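Side-chain contacts in fanconi-associated nuclease 1 homolog (Pseudomonas aeruginosa, PDB 5Y7Q), which belongs to the Fanconi-associated nuclease 1 family and joins helix-turn-helix, SAP and VRR-NUC domains in a single chain, modelled here with bound nucleic acid: residues A[46-51]-A[76-81]; A[84-89]-A[102-107]; A[127-132]-A[174-179]. All blocks are in the same frame, centred on the assembly; numbering follows the deposited sequence.

Contact 1 (A[46-51]-A[76-81]); sequences NFRAVL and LPEASQ
Arg48 reaches from helix 42-57 with the edge of its guanidinium against Glu78 and Gln81, at the beginning of helix 78-89. This polar bridge joins two helices within the FAN1 helix-turn-helix domain. It is a small contact, burying 129 Å² over both sides, and the helices are linked here by long side chains: the closest pair of CA atoms, those of Arg48 and Gln81, is still 9.3 Å apart. The arginine chain bends twice, at its second and third torsions (chi3 -99°), and the bends turn NH2 toward the carboxylate and NH1 toward the amide. Glu78 comes to meet it on a chain extended beyond CG. Arg48 NH2 donates to Glu78 OE2 at 3.2 Å, with a nearly straight N-H...O angle of 170°, in a salt bridge whose two flat groups lie within 20° of a common plane. OE2 accepts the hydrogen bond through its anti lone pair, the one facing away from OE1. Glu78 directly follows the N-cap residue Pro77, so its negative charge would probably be favoured by the positive end of the helix dipole as well as by the arginine. On the same helix as Arg48, the neighbouring Phe47 meets the rings of Trp208 and Phe73. Gln81 lies one turn beyond Glu78, its amide plane turned well away from that of the guanidinium. Its NE2 is hydrogen-bonded to the backbone O of Phe73, which probably fixes the rotation of the amide, leaving OE1 on the arginine side.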
loop_
_atom_site.group_PDB
_atom_site.type_symbol
_atom_site.label_atom_id
_atom_site.label_comp_id
_atom_site.label_asym_id
_atom_site.label_seq_id
_atom_site.Cartn_x
_atom_site.Cartn_y
_atom_site.Cartn_z
ATOM N N ASN A 46 -0.450 25.980 2.653
ATOM C CA ASN A 46 -0.579 24.773 1.844
ATOM C C ASN A 46 -2.043 24.505 1.492
ATOM O O ASN A 46 -2.369 24.155 0.346
ATOM C CB ASN A 46 0.049 23.566 2.566
ATOM C CG ASN A 46 1.540 23.766 2.897
ATOM O OD1 ASN A 46 2.224 24.598 2.287
ATOM N ND2 ASN A 46 2.041 22.992 3.873
ATOM N N PHE A 47 -2.943 24.696 2.456
ATOM C CA PHE A 47 -4.359 24.427 2.214
ATOM C C PHE A 47 -4.946 25.350 1.140
ATOM O O PHE A 47 -5.686 24.891 0.252
ATOM C CB PHE A 47 -5.129 24.570 3.525
ATOM C CG PHE A 47 -6.516 24.024 3.471
ATOM C CD1 PHE A 47 -6.769 22.707 3.803
ATOM C CD2 PHE A 47 -7.568 24.816 3.082
ATOM C CE1 PHE A 47 -8.049 22.198 3.748
ATOM C CE2 PHE A 47 -8.842 24.307 3.033
ATOM C CZ PHE A 47 -9.082 22.997 3.365
ATOM N N ARG A 48 -4.648 26.659 1.217
ATOM C CA ARG A 48 -5.024 27.579 0.141
ATOM C C ARG A 48 -4.451 27.124 -1.207
ATOM O O ARG A 48 -5.138 27.188 -2.240
ATOM C CB ARG A 48 -4.570 29.013 0.470
ATOM C CG ARG A 48 -4.917 29.497 1.878
ATOM C CD ARG A 48 -5.212 30.962 1.951
ATOM N NE ARG A 48 -4.101 31.792 2.426
ATOM C CZ ARG A 48 -4.145 32.553 3.524
ATOM N NH1 ARG A 48 -5.236 32.560 4.272
ATOM N NH2 ARG A 48 -3.105 33.301 3.883
ATOM N N ALA A 49 -3.198 26.637 -1.213
ATOM C CA ALA A 49 -2.617 26.119 -2.454
ATOM C C ALA A 49 -3.462 24.995 -3.047
ATOM O O ALA A 49 -3.697 24.965 -4.266
ATOM C CB ALA A 49 -1.187 25.628 -2.216
ATOM N N VAL A 50 -3.929 24.066 -2.203
ATOM C CA VAL A 50 -4.755 22.965 -2.709
ATOM C C VAL A 50 -6.098 23.468 -3.229
ATOM O O VAL A 50 -6.588 22.992 -4.265
ATOM C CB VAL A 50 -4.956 21.879 -1.639
ATOM C CG1 VAL A 50 -6.342 21.235 -1.794
ATOM C CG2 VAL A 50 -3.882 20.821 -1.771
ATOM N N LEU A 51 -6.731 24.415 -2.512
ATOM C CA LEU A 51 -8.015 24.938 -2.981
ATOM C C LEU A 51 -7.872 25.577 -4.355
ATOM O O LEU A 51 -8.668 25.306 -5.264
ATOM C CB LEU A 51 -8.595 25.933 -1.981
ATOM C CG LEU A 51 -8.957 25.351 -0.617
ATOM C CD1 LEU A 51 -9.633 26.410 0.191
ATOM C CD2 LEU A 51 -9.821 24.086 -0.698
ATOM N N LEU A 76 -13.113 33.998 4.875
ATOM C CA LEU A 76 -12.871 33.940 6.308
ATOM C C LEU A 76 -11.665 34.784 6.711
ATOM O O LEU A 76 -10.692 34.893 5.960
ATOM C CB LEU A 76 -12.638 32.504 6.748
ATOM C CG LEU A 76 -13.940 31.733 6.843
ATOM C CD1 LEU A 76 -13.625 30.256 6.834
ATOM C CD2 LEU A 76 -14.691 32.189 8.091
ATOM N N PRO A 77 -11.706 35.382 7.898
ATOM C CA PRO A 77 -10.498 35.991 8.456
ATOM C C PRO A 77 -9.432 34.935 8.677
ATOM O O PRO A 77 -9.739 33.764 8.907
ATOM C CB PRO A 77 -10.981 36.585 9.784
ATOM C CG PRO A 77 -12.204 35.790 10.126
ATOM C CD PRO A 77 -12.853 35.494 8.813
ATOM N N GLU A 78 -8.171 35.368 8.626
ATOM C CA GLU A 78 -7.056 34.427 8.603
ATOM C C GLU A 78 -7.128 33.442 9.763
ATOM O O GLU A 78 -6.965 32.233 9.569
ATOM C CB GLU A 78 -5.725 35.180 8.628
ATOM C CG GLU A 78 -4.549 34.399 8.023
ATOM C CD GLU A 78 -3.387 35.308 7.624
ATOM O OE1 GLU A 78 -2.991 36.169 8.445
ATOM O OE2 GLU A 78 -2.883 35.171 6.484
ATOM N N ALA A 79 -7.403 33.934 10.975
ATOM C CA ALA A 79 -7.374 33.055 12.141
ATOM C C ALA A 79 -8.442 31.967 12.059
ATOM O O ALA A 79 -8.219 30.834 12.508
ATOM C CB ALA A 79 -7.533 33.865 13.421
ATOM N N SER A 80 -9.602 32.276 11.487
ATOM C CA SER A 80 -10.616 31.239 11.365
ATOM C C SER A 80 -10.241 30.225 10.294
ATOM O O SER A 80 -10.449 29.015 10.479
ATOM C CB SER A 80 -11.969 31.858 11.072
ATOM O OG SER A 80 -12.159 32.968 11.914
ATOM N N GLN A 81 -9.691 30.692 9.168
ATOM C CA GLN A 81 -9.093 29.754 8.217
ATOM C C GLN A 81 -8.111 28.811 8.919
ATOM O O GLN A 81 -8.217 27.580 8.808
ATOM C CB GLN A 81 -8.388 30.521 7.095
ATOM C CG GLN A 81 -9.301 31.190 6.092
ATOM C CD GLN A 81 -8.526 31.883 4.984
ATOM O OE1 GLN A 81 -7.488 32.475 5.235
ATOM N NE2 GLN A 81 -9.034 31.821 3.758
#

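Contact 2 (A[84-89]-A[102-107]); sequences LVRMVM and YAEIGD. With nucleotides of chain B.
With CG anti to the carbonyl carbon and a single bend at chi2 (-59°), the Arg86 chain lies along one face of the Tyr102 ring. The contact joins helix 78-89 of the FAN1 helix-turn-helix domain to the loop before helix 108-118, and forms a grip on the backbone of the nucleic acid. Arg86 CG makes a CH-pi contact 3.9 Å from the Tyr102 centroid. Farther out, NE sits 3.4 Å from Tyr102 CE2, over the rim of the ring, with guanidinium and ring planes 15° apart. Ile105 CD1 lies loosely against CG of Arg86. At the guanidinium edge, NH2 donates almost straight (171°) to Glu104 OE2 at 3.0 Å, a salt bridge in which the oxygen is met from above the carboxylate plane. Tyr43 holds that oxygen too, through its OH, and its ring makes a cation-pi contact with Arg86. Glu104, a second-shell partner, is thus placed to fix the rotation of the guanidinium. NH1 and NH2 both donate to OP2 of DG10 of chain B, while Tyr102 OH, also bonded to Arg90 NH1, donates to OP1 of DT9 of chain B at 2.9 Å.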
loop_
_atom_site.group_PDB
_atom_site.type_symbol
_atom_site.label_atom_id
_atom_site.label_comp_id
_atom_site.label_asym_id
_atom_site.label_seq_id
_atom_site.Cartn_x
_atom_site.Cartn_y
_atom_site.Cartn_z
ATOM N N LEU A 84 -9.642 26.260 11.207
ATOM C CA LEU A 84 -10.254 25.196 10.427
ATOM C C LEU A 84 -9.220 24.162 10.031
ATOM O O LEU A 84 -9.372 22.959 10.304
ATOM C CB LEU A 84 -10.916 25.754 9.178
ATOM C CG LEU A 84 -11.832 24.700 8.569
ATOM C CD1 LEU A 84 -12.737 24.170 9.672
ATOM C CD2 LEU A 84 -12.660 25.302 7.455
ATOM N N VAL A 85 -8.144 24.620 9.398
ATOM C CA VAL A 85 -7.190 23.664 8.862
ATOM C C VAL A 85 -6.609 22.824 9.987
ATOM O O VAL A 85 -6.450 21.592 9.853
ATOM C CB VAL A 85 -6.123 24.410 8.054
ATOM C CG1 VAL A 85 -5.049 23.481 7.638
ATOM C CG2 VAL A 85 -6.785 25.020 6.825
ATOM N N ARG A 86 -6.367 23.452 11.146
ATOM C CA ARG A 86 -5.928 22.681 12.304
ATOM C C ARG A 86 -6.913 21.564 12.644
ATOM O O ARG A 86 -6.502 20.425 12.867
ATOM C CB ARG A 86 -5.722 23.591 13.500
ATOM C CG ARG A 86 -4.590 24.528 13.329
ATOM C CD ARG A 86 -3.302 23.819 13.095
ATOM N NE ARG A 86 -2.224 24.726 13.443
ATOM C CZ ARG A 86 -0.941 24.390 13.565
ATOM N NH1 ARG A 86 -0.567 23.140 13.363
ATOM N NH2 ARG A 86 -0.043 25.315 13.917
ATOM N N MET A 87 -8.218 21.857 12.688
ATOM C CA MET A 87 -9.149 20.779 13.031
ATOM C C MET A 87 -9.153 19.680 11.965
ATOM O O MET A 87 -9.212 18.484 12.294
ATOM C CB MET A 87 -10.559 21.341 13.237
ATOM C CG MET A 87 -10.631 22.445 14.313
ATOM S SD MET A 87 -12.151 23.372 14.363
ATOM C CE MET A 87 -13.263 22.070 14.783
ATOM N N VAL A 88 -9.060 20.067 10.692
ATOM C CA VAL A 88 -9.124 19.108 9.597
ATOM C C VAL A 88 -7.941 18.158 9.642
ATOM O O VAL A 88 -8.081 16.963 9.382
ATOM C CB VAL A 88 -9.191 19.856 8.256
ATOM C CG1 VAL A 88 -9.133 18.886 7.091
ATOM C CG2 VAL A 88 -10.452 20.747 8.189
ATOM N N MET A 89 -6.761 18.660 9.982
ATOM C CA MET A 89 -5.577 17.808 9.953
ATOM C C MET A 89 -5.407 16.961 11.199
ATOM O O MET A 89 -4.491 16.126 11.234
ATOM C CB MET A 89 -4.323 18.652 9.757
ATOM C CG MET A 89 -4.292 19.314 8.416
ATOM S SD MET A 89 -2.859 20.355 8.194
ATOM C CE MET A 89 -2.615 20.960 9.896
ATOM N N TYR A 102 -3.475 27.526 20.035
ATOM C CA TYR A 102 -2.375 27.790 19.107
ATOM C C TYR A 102 -2.010 29.270 19.178
ATOM O O TYR A 102 -2.883 30.123 19.331
ATOM C CB TYR A 102 -2.714 27.472 17.642
ATOM C CG TYR A 102 -3.052 26.050 17.345
ATOM C CD1 TYR A 102 -4.369 25.619 17.377
ATOM C CD2 TYR A 102 -2.059 25.132 17.012
ATOM C CE1 TYR A 102 -4.703 24.317 17.108
ATOM C CE2 TYR A 102 -2.378 23.812 16.730
ATOM C CZ TYR A 102 -3.709 23.411 16.781
ATOM O OH TYR A 102 -4.064 22.105 16.518
ATOM N N ALA A 103 -0.721 29.576 19.030
ATOM C CA ALA A 103 -0.277 30.950 19.252
ATOM C C ALA A 103 -0.493 31.852 18.034
ATOM O O ALA A 103 -0.779 33.043 18.194
ATOM C CB ALA A 103 1.184 30.963 19.676
ATOM N N GLU A 104 -0.339 31.329 16.815
ATOM C CA GLU A 104 -0.640 32.132 15.630
ATOM C C GLU A 104 -2.096 32.557 15.605
ATOM O O GLU A 104 -2.428 33.608 15.046
ATOM C CB GLU A 104 -0.352 31.352 14.340
ATOM C CG GLU A 104 0.633 30.193 14.444
ATOM C CD GLU A 104 0.016 28.900 14.945
ATOM O OE1 GLU A 104 0.323 28.539 16.098
ATOM O OE2 GLU A 104 -0.742 28.245 14.190
ATOM N N ILE A 105 -2.980 31.713 16.134
ATOM C CA ILE A 105 -4.408 31.988 16.089
ATOM C C ILE A 105 -4.834 32.903 17.243
ATOM O O ILE A 105 -5.700 33.774 17.078
ATOM C CB ILE A 105 -5.161 30.646 16.074
ATOM C CG1 ILE A 105 -4.451 29.697 15.096
ATOM C CG2 ILE A 105 -6.574 30.839 15.641
ATOM C CD1 ILE A 105 -5.294 28.541 14.559
ATOM N N GLY A 106 -4.217 32.748 18.416
ATOM C CA GLY A 106 -4.664 33.446 19.603
ATOM C C GLY A 106 -5.903 32.824 20.214
ATOM O O GLY A 106 -6.034 31.593 20.255
ATOM N N ASP A 107 -6.817 33.676 20.681
ATOM C CA ASP A 107 -8.062 33.245 21.305
ATOM C C ASP A 107 -8.819 32.284 20.398
ATOM O O ASP A 107 -9.158 32.620 19.259
ATOM C CB ASP A 107 -8.908 34.489 21.605
ATOM C CG ASP A 107 -10.230 34.174 22.293
ATOM O OD1 ASP A 107 -10.641 32.995 22.362
ATOM O OD2 ASP A 107 -10.873 35.142 22.764
ATOM P P DT B 9 -1.092 20.011 16.534
ATOM O OP1 DT B 9 -1.539 21.055 17.480
ATOM O OP2 DT B 9 -1.775 19.697 15.256
ATOM O "O5'" DT B 9 0.411 20.314 16.154
ATOM C "C5'" DT B 9 1.375 20.385 17.188
ATOM C "C4'" DT B 9 2.757 20.588 16.617
ATOM O "O4'" DT B 9 3.390 19.300 16.425
ATOM C "C3'" DT B 9 2.786 21.300 15.259
ATOM O "O3'" DT B 9 3.758 22.303 15.278
ATOM C "C2'" DT B 9 3.155 20.194 14.276
ATOM C "C1'" DT B 9 3.974 19.245 15.143
ATOM N N1 DT B 9 3.927 17.819 14.672
ATOM C C2 DT B 9 5.065 17.034 14.737
ATOM O O2 DT B 9 6.141 17.432 15.167
ATOM N N3 DT B 9 4.896 15.754 14.272
ATOM C C4 DT B 9 3.735 15.194 13.755
ATOM O O4 DT B 9 3.681 14.031 13.355
ATOM C C5 DT B 9 2.596 16.074 13.706
ATOM C C7 DT B 9 1.297 15.580 13.168
ATOM C C6 DT B 9 2.741 17.322 14.167
ATOM P P DG B 10 3.650 23.554 14.291
ATOM O OP1 DG B 10 3.888 24.760 15.112
ATOM O OP2 DG B 10 2.439 23.371 13.476
ATOM O "O5'" DG B 10 4.951 23.426 13.391
ATOM C "C5'" DG B 10 6.222 23.451 14.020
ATOM C "C4'" DG B 10 7.247 22.812 13.138
ATOM O "O4'" DG B 10 6.982 21.398 13.072
ATOM C "C3'" DG B 10 7.227 23.330 11.704
ATOM O "O3'" DG B 10 8.472 23.897 11.374
ATOM C "C2'" DG B 10 6.933 22.104 10.842
ATOM C "C1'" DG B 10 7.218 20.939 11.771
ATOM N N9 DG B 10 6.339 19.822 11.511
ATOM C C8 DG B 10 4.986 19.873 11.270
ATOM N N7 DG B 10 4.451 18.706 11.056
ATOM C C5 DG B 10 5.525 17.825 11.150
ATOM C C6 DG B 10 5.568 16.415 11.007
ATOM O O6 DG B 10 4.629 15.636 10.755
ATOM N N1 DG B 10 6.872 15.925 11.176
ATOM C C2 DG B 10 7.986 16.706 11.444
ATOM N N2 DG B 10 9.154 16.069 11.580
ATOM N N3 DG B 10 7.952 18.017 11.584
ATOM C C4 DG B 10 6.695 18.508 11.421
#

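Contact 3 (A[127-132]-A[174-179]); sequences LELAQL and AEWQAD
Trp176 and Leu132 make the closely packed part of this contact, inside the SAP domain, where helix 129-135 meets the short helix 173-176. Leu132 CD2 sits over one face of the indole, 3.7 Å from the centroid of the five-membered ring and 18° off its normal, a CH-pi contact that comes within 3.5 Å of CD2 of Trp176. A chi1 of 178° at Leu132 swings CG away from the backbone N and carries CD2 over the indole. The rest is looser. Leu129 CB stays 4.3 Å from Trp176 CH2, and the indole N-H makes a weak bond, 3.4 Å from NE1 to Leu127 O, at the ring edge. Leu127 pairs by backbone bonds with Arg171, so the tryptophan lies where the little two-stranded sheet runs into the two helices. Leu129 also packs on Leu160 and Phe167, extending the apolar core beyond the indole. On the exposed side, the CB of Glu128 points away from the tryptophan's segment. At the helix start, Glu128 N donates to Gln131 OE1 at 2.8 Å, from above the plane of the amide carbonyl.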
loop_
_atom_site.group_PDB
_atom_site.type_symbol
_atom_site.label_atom_id
_atom_site.label_comp_id
_atom_site.label_asym_id
_atom_site.label_seq_id
_atom_site.Cartn_x
_atom_site.Cartn_y
_atom_site.Cartn_z
ATOM N N LEU A 127 -23.723 13.856 21.539
ATOM C CA LEU A 127 -22.653 12.901 21.774
ATOM C C LEU A 127 -23.223 11.549 22.180
ATOM O O LEU A 127 -24.076 11.470 23.073
ATOM C CB LEU A 127 -21.691 13.433 22.841
ATOM C CG LEU A 127 -20.947 14.722 22.443
ATOM C CD1 LEU A 127 -20.314 15.455 23.637
ATOM C CD2 LEU A 127 -19.886 14.416 21.382
ATOM N N GLU A 128 -22.778 10.502 21.483
ATOM C CA GLU A 128 -22.873 9.146 21.997
ATOM C C GLU A 128 -21.903 8.981 23.161
ATOM O O GLU A 128 -20.872 9.660 23.244
ATOM C CB GLU A 128 -22.574 8.130 20.898
ATOM C CG GLU A 128 -23.674 8.025 19.859
ATOM C CD GLU A 128 -24.933 7.351 20.407
ATOM O OE1 GLU A 128 -24.800 6.479 21.300
ATOM O OE2 GLU A 128 -26.054 7.690 19.951
ATOM N N LEU A 129 -22.259 8.079 24.079
ATOM C CA LEU A 129 -21.460 7.879 25.280
ATOM C C LEU A 129 -20.003 7.629 24.941
ATOM O O LEU A 129 -19.102 8.125 25.631
ATOM C CB LEU A 129 -22.023 6.712 26.069
ATOM C CG LEU A 129 -21.309 6.302 27.348
ATOM C CD1 LEU A 129 -20.974 7.478 28.256
ATOM C CD2 LEU A 129 -22.250 5.353 28.028
ATOM N N ALA A 130 -19.753 6.875 23.868
ATOM C CA ALA A 130 -18.381 6.602 23.442
ATOM C C ALA A 130 -17.646 7.885 23.076
ATOM O O ALA A 130 -16.458 8.042 23.395
ATOM C CB ALA A 130 -18.392 5.635 22.264
ATOM N N GLN A 131 -18.340 8.823 22.412
ATOM C CA GLN A 131 -17.701 10.077 22.018
ATOM C C GLN A 131 -17.423 10.942 23.234
ATOM O O GLN A 131 -16.367 11.587 23.328
ATOM C CB GLN A 131 -18.577 10.833 21.023
ATOM C CG GLN A 131 -19.414 9.970 20.088
ATOM C CD GLN A 131 -20.238 10.817 19.117
ATOM O OE1 GLN A 131 -21.453 10.661 19.001
ATOM N NE2 GLN A 131 -19.579 11.721 18.429
ATOM N N LEU A 132 -18.374 10.966 24.169
ATOM C CA LEU A 132 -18.140 11.568 25.474
ATOM C C LEU A 132 -16.888 10.996 26.106
ATOM O O LEU A 132 -16.097 11.725 26.712
ATOM C CB LEU A 132 -19.344 11.328 26.378
ATOM C CG LEU A 132 -19.219 11.853 27.798
ATOM C CD1 LEU A 132 -19.113 13.352 27.750
ATOM C CD2 LEU A 132 -20.418 11.429 28.638
ATOM N N ALA A 174 -23.806 19.538 27.535
ATOM C CA ALA A 174 -24.459 20.185 28.669
ATOM C C ALA A 174 -25.443 19.247 29.362
ATOM O O ALA A 174 -25.613 19.313 30.584
ATOM C CB ALA A 174 -25.165 21.461 28.212
ATOM N N GLU A 175 -26.096 18.365 28.606
ATOM C CA GLU A 175 -26.995 17.391 29.206
ATOM C C GLU A 175 -26.272 16.206 29.837
ATOM O O GLU A 175 -26.895 15.455 30.594
ATOM C CB GLU A 175 -27.990 16.873 28.166
ATOM C CG GLU A 175 -29.037 17.885 27.717
ATOM C CD GLU A 175 -29.942 17.336 26.623
ATOM O OE1 GLU A 175 -31.156 17.151 26.894
ATOM O OE2 GLU A 175 -29.424 17.081 25.500
ATOM N N TRP A 176 -24.990 15.993 29.536
ATOM C CA TRP A 176 -24.261 14.931 30.223
ATOM C C TRP A 176 -23.828 15.396 31.608
ATOM O O TRP A 176 -24.272 14.852 32.625
ATOM C CB TRP A 176 -23.057 14.474 29.402
ATOM C CG TRP A 176 -23.357 13.525 28.262
ATOM C CD1 TRP A 176 -23.183 13.773 26.937
ATOM C CD2 TRP A 176 -23.842 12.177 28.354
ATOM N NE1 TRP A 176 -23.544 12.677 26.193
ATOM C CE2 TRP A 176 -23.949 11.681 27.036
ATOM C CE3 TRP A 176 -24.208 11.347 29.416
ATOM C CZ2 TRP A 176 -24.400 10.396 26.751
ATOM C CZ3 TRP A 176 -24.654 10.067 29.128
ATOM C CH2 TRP A 176 -24.739 9.605 27.806
ATOM N N GLN A 177 -22.967 16.407 31.668
ATOM C CA GLN A 177 -22.683 17.093 32.921
ATOM C C GLN A 177 -22.730 18.597 32.697
ATOM O O GLN A 177 -22.053 19.115 31.802
ATOM C CB GLN A 177 -21.332 16.673 33.506
ATOM C CG GLN A 177 -20.144 16.898 32.611
ATOM C CD GLN A 177 -18.874 17.014 33.419
ATOM O OE1 GLN A 177 -18.922 17.348 34.605
ATOM N NE2 GLN A 177 -17.729 16.741 32.790
ATOM N N ALA A 178 -23.531 19.291 33.520
ATOM C CA ALA A 178 -23.760 20.723 33.367
ATOM C C ALA A 178 -22.647 21.586 33.954
ATOM O O ALA A 178 -22.586 22.777 33.637
ATOM C CB ALA A 178 -25.097 21.111 34.007
ATOM N N ASP A 179 -21.774 21.026 34.800
ATOM C CA ASP A 179 -20.675 21.772 35.412
ATOM C C ASP A 179 -19.346 21.627 34.657
ATOM O O ASP A 179 -18.321 22.138 35.128
ATOM C CB ASP A 179 -20.511 21.375 36.891
ATOM C CG ASP A 179 -19.802 20.035 37.087
ATOM O OD1 ASP A 179 -18.575 20.041 37.333
ATOM O OD2 ASP A 179 -20.468 18.979 37.020
#

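The three contacts follow one another along the chain, each closing before the next opens. Contacts 1 and 2 share helix 78-89 within the helix-turn-helix domain, their centres 11 Å apart. They touch, Phe47 CG lying 3.5 Å from Val85 CG2. Helix 78-89 is bridged to helix 42-57 near its start and carries Arg86, which binds a phosphate, nearer its end. Contact 3 belongs to the SAP domain, with its centre 24 Å from that of contact 2 and 31 Å from that of contact 1, and touches neither. Contact 2 binds the nucleic acid itself; contacts 1 and 3 approach it without reaching it, so both domains lie near the bound nucleic acid.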